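Local atomic coordinates of microcin B17-processing protein McbD (Escherichia coli str. K-12 substr. MG1655, PDB entry 6GRH), a protein that is needed to process the inactive microcin B17 precursor peptide McbA into the active antibiotic, and belongs to the YcaO family of ATP-dependent cyclodehydratases. Residues His365-Ser369 with Arg388-Val393. The protein carries 1 engineered substitution. Numbering follows the deposited sequence.
Sequences HMNNS and RESKMV
M366 and N367 meet M392 and V393 where two parts of the long irregular C-terminal segment after strand 350-358 of the YcaO fold pack together. The apolar part is built on methionine, whose long, unbranched chain can follow the uneven surface of a coil-on-coil contact. M392 reaches across extended, its CE 4.1 Å from CG of M366. The chain of M366 instead bends at its last torsion (chi3 -74°), which carries its CE crosswise against V393 CG1, a tight 3.3 Å contact. Y286 of helix 285-292 touches both methionines.

The buried amide of N368 turns in among the carbonyls of R388 and K391, CG 3.6 Å from K391 O, against L175 and W178 of helix 157-180; W178 NE1 bonds K391 O.

Within 365-369, H365 ND1 accepts N367 N-H almost exactly in the ring plane. N367 OD1 takes a weak bond from S369 N, an Asx turn, and a stronger one from S369 OG at 2.7 Å; two donors should limit rotation of this amide, whose OD1 lies 3.6 Å from M392 SD.

S369 CA-H approaches S390 O. One water joins the backbones, donating to M366 O over an unusually short distance and accepting from N368 N and, at 3.0 Å, from V393 N.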
ATOM      1  N   HIS E 365      36.448  37.841  17.635  1.00 33.83           N
ATOM      2  CA  HIS E 365      35.790  36.619  18.059  1.00 34.55           C
ATOM      3  C   HIS E 365      35.224  36.840  19.462  1.00 35.93           C
ATOM      4  O   HIS E 365      35.408  37.913  20.018  1.00 36.83           O
ATOM      5  CB  HIS E 365      36.786  35.453  18.010  1.00 34.84           C
ATOM      6  CG  HIS E 365      37.970  35.629  18.901  1.00 36.09           C
ATOM      7  ND1 HIS E 365      37.902  35.465  20.265  1.00 36.56           N
ATOM      8  CD2 HIS E 365      39.264  35.900  18.617  1.00 37.07           C
ATOM      9  CE1 HIS E 365      39.098  35.659  20.789  1.00 38.11           C
ATOM     10  NE2 HIS E 365      39.947  35.911  19.807  1.00 38.52           N
ATOM     11  N   MET E 366      34.568  35.845  20.046  1.00 36.85           N
ATOM     12  CA  MET E 366      33.813  36.065  21.286  1.00 38.92           C
ATOM     13  C   MET E 366      34.414  35.487  22.565  1.00 39.51           C
ATOM     14  O   MET E 366      33.756  35.498  23.615  1.00 40.25           O
ATOM     15  CB  MET E 366      32.361  35.586  21.110  1.00 41.06           C
ATOM     16  CG  MET E 366      32.123  34.094  21.191  1.00 42.71           C
ATOM     17  SD  MET E 366      30.354  33.728  21.122  1.00 46.61           S
ATOM     18  CE  MET E 366      29.791  34.228  22.741  1.00 47.07           C
ATOM     19  N   ASN E 367      35.642  34.989  22.491  1.00 39.18           N
ATOM     20  CA  ASN E 367      36.324  34.439  23.660  1.00 40.17           C
ATOM     21  C   ASN E 367      37.293  35.455  24.291  1.00 41.83           C
ATOM     22  O   ASN E 367      38.463  35.503  23.932  1.00 41.48           O
ATOM     23  CB  ASN E 367      37.075  33.168  23.255  1.00 39.35           C
ATOM     24  CG  ASN E 367      37.770  32.499  24.421  1.00 40.24           C
ATOM     25  OD1 ASN E 367      37.555  32.858  25.581  1.00 40.41           O
ATOM     26  ND2 ASN E 367      38.607  31.509  24.116  1.00 40.41           N
ATOM     27  N   ASN E 368      36.832  36.252  25.247  1.00 44.09           N
ATOM     28  CA  ASN E 368      37.765  37.209  25.861  1.00 47.22           C
ATOM     29  C   ASN E 368      38.653  36.576  26.976  1.00 47.93           C
ATOM     30  O   ASN E 368      39.437  37.278  27.576  1.00 49.35           O
ATOM     31  CB  ASN E 368      37.107  38.560  26.241  1.00 49.30           C
ATOM     32  CG  ASN E 368      35.770  38.397  26.877  1.00 50.31           C
ATOM     33  OD1 ASN E 368      34.743  38.885  26.372  1.00 49.50           O
ATOM     34  ND2 ASN E 368      35.752  37.646  27.967  1.00 52.34           N
ATOM     35  N   SER E 369      38.538  35.261  27.218  1.00 47.55           N
ATOM     36  CA  SER E 369      39.560  34.511  27.977  1.00 49.30           C
ATOM     37  C   SER E 369      40.759  34.091  27.104  1.00 49.29           C
ATOM     38  O   SER E 369      41.749  33.606  27.621  1.00 50.24           O
ATOM     39  CB  SER E 369      38.965  33.266  28.647  1.00 48.87           C
ATOM     40  OG  SER E 369      38.923  32.159  27.756  1.00 48.17           O
ATOM     41  N   ARG E 388      35.380  40.424  33.989  1.00 51.18           N
ATOM     42  CA  ARG E 388      34.728  39.998  32.750  1.00 49.10           C
ATOM     43  C   ARG E 388      35.689  40.084  31.554  1.00 49.18           C
ATOM     44  O   ARG E 388      35.522  39.334  30.590  1.00 48.56           O
ATOM     45  CB  ARG E 388      33.467  40.822  32.446  1.00 48.02           C
ATOM     46  CG  ARG E 388      32.396  40.848  33.533  1.00 48.05           C
ATOM     47  CD  ARG E 388      31.455  39.693  33.412  1.00 46.81           C
ATOM     48  NE  ARG E 388      30.324  39.675  34.343  1.00 46.57           N
ATOM     49  CZ  ARG E 388      29.093  40.124  34.100  1.00 45.50           C
ATOM     50  NH1 ARG E 388      28.778  40.759  32.972  1.00 44.55           N
ATOM     51  NH2 ARG E 388      28.161  39.963  35.024  1.00 45.87           N
ATOM     52  N   GLU E 389      36.685  40.977  31.603  1.00 50.47           N
ATOM     53  CA  GLU E 389      37.639  41.136  30.485  1.00 51.02           C
ATOM     54  C   GLU E 389      38.565  39.929  30.268  1.00 51.25           C
ATOM     55  O   GLU E 389      39.139  39.790  29.188  1.00 51.63           O
ATOM     56  CB  GLU E 389      38.498  42.393  30.656  1.00 52.89           C
ATOM     57  CG  GLU E 389      37.722  43.700  30.598  1.00 53.91           C
ATOM     58  CD  GLU E 389      38.594  44.918  30.865  1.00 56.00           C
ATOM     59  OE1 GLU E 389      39.451  44.867  31.774  1.00 57.83           O
ATOM     60  OE2 GLU E 389      38.416  45.940  30.178  1.00 56.30           O
ATOM     61  N   SER E 390      38.700  39.075  31.284  1.00 51.73           N
ATOM     62  CA  SER E 390      39.488  37.847  31.208  1.00 51.94           C
ATOM     63  C   SER E 390      38.664  36.544  31.242  1.00 51.06           C
ATOM     64  O   SER E 390      39.248  35.479  31.286  1.00 51.58           O
ATOM     65  CB  SER E 390      40.472  37.831  32.378  1.00 53.61           C
ATOM     66  OG  SER E 390      39.769  37.794  33.621  1.00 54.42           O
ATOM     67  N   LYS E 391      37.331  36.622  31.212  1.00 50.03           N
ATOM     68  CA  LYS E 391      36.467  35.449  31.354  1.00 49.64           C
ATOM     69  C   LYS E 391      35.576  35.321  30.133  1.00 47.20           C
ATOM     70  O   LYS E 391      34.998  36.309  29.683  1.00 45.57           O
ATOM     71  CB  LYS E 391      35.553  35.595  32.561  1.00 51.61           C
ATOM     72  CG  LYS E 391      36.060  35.031  33.872  1.00 54.83           C
ATOM     73  CD  LYS E 391      34.925  34.966  34.901  1.00 56.29           C
ATOM     74  CE  LYS E 391      33.891  33.893  34.552  1.00 56.57           C
ATOM     75  NZ  LYS E 391      32.909  33.621  35.646  1.00 58.13           N
ATOM     76  N   MET E 392      35.406  34.113  29.623  1.00 45.94           N
ATOM     77  CA  MET E 392      34.500  33.955  28.500  1.00 44.67           C
ATOM     78  C   MET E 392      33.036  34.072  28.945  1.00 42.66           C
ATOM     79  O   MET E 392      32.635  33.502  29.950  1.00 41.36           O
ATOM     80  CB  MET E 392      34.724  32.647  27.775  1.00 45.40           C
ATOM     81  CG  MET E 392      33.804  32.546  26.589  1.00 45.08           C
ATOM     82  SD  MET E 392      34.332  31.353  25.393  1.00 46.06           S
ATOM     83  CE  MET E 392      32.915  31.473  24.291  1.00 43.79           C
ATOM     84  N   VAL E 393      32.262  34.837  28.179  1.00 42.12           N
ATOM     85  CA  VAL E 393      30.797  34.948  28.345  1.00 42.04           C
ATOM     86  C   VAL E 393      30.134  33.549  28.420  1.00 41.51           C
ATOM     87  O   VAL E 393      30.528  32.669  27.665  1.00 40.15           O
ATOM     88  CB  VAL E 393      30.176  35.802  27.192  1.00 41.14           C
ATOM     89  CG1 VAL E 393      30.321  35.125  25.842  1.00 39.45           C
ATOM     90  CG2 VAL E 393      28.710  36.158  27.471  1.00 41.25           C
TER
HETATM   91  O   HOH W   1      33.754  36.321  26.017  1.00 37.21           O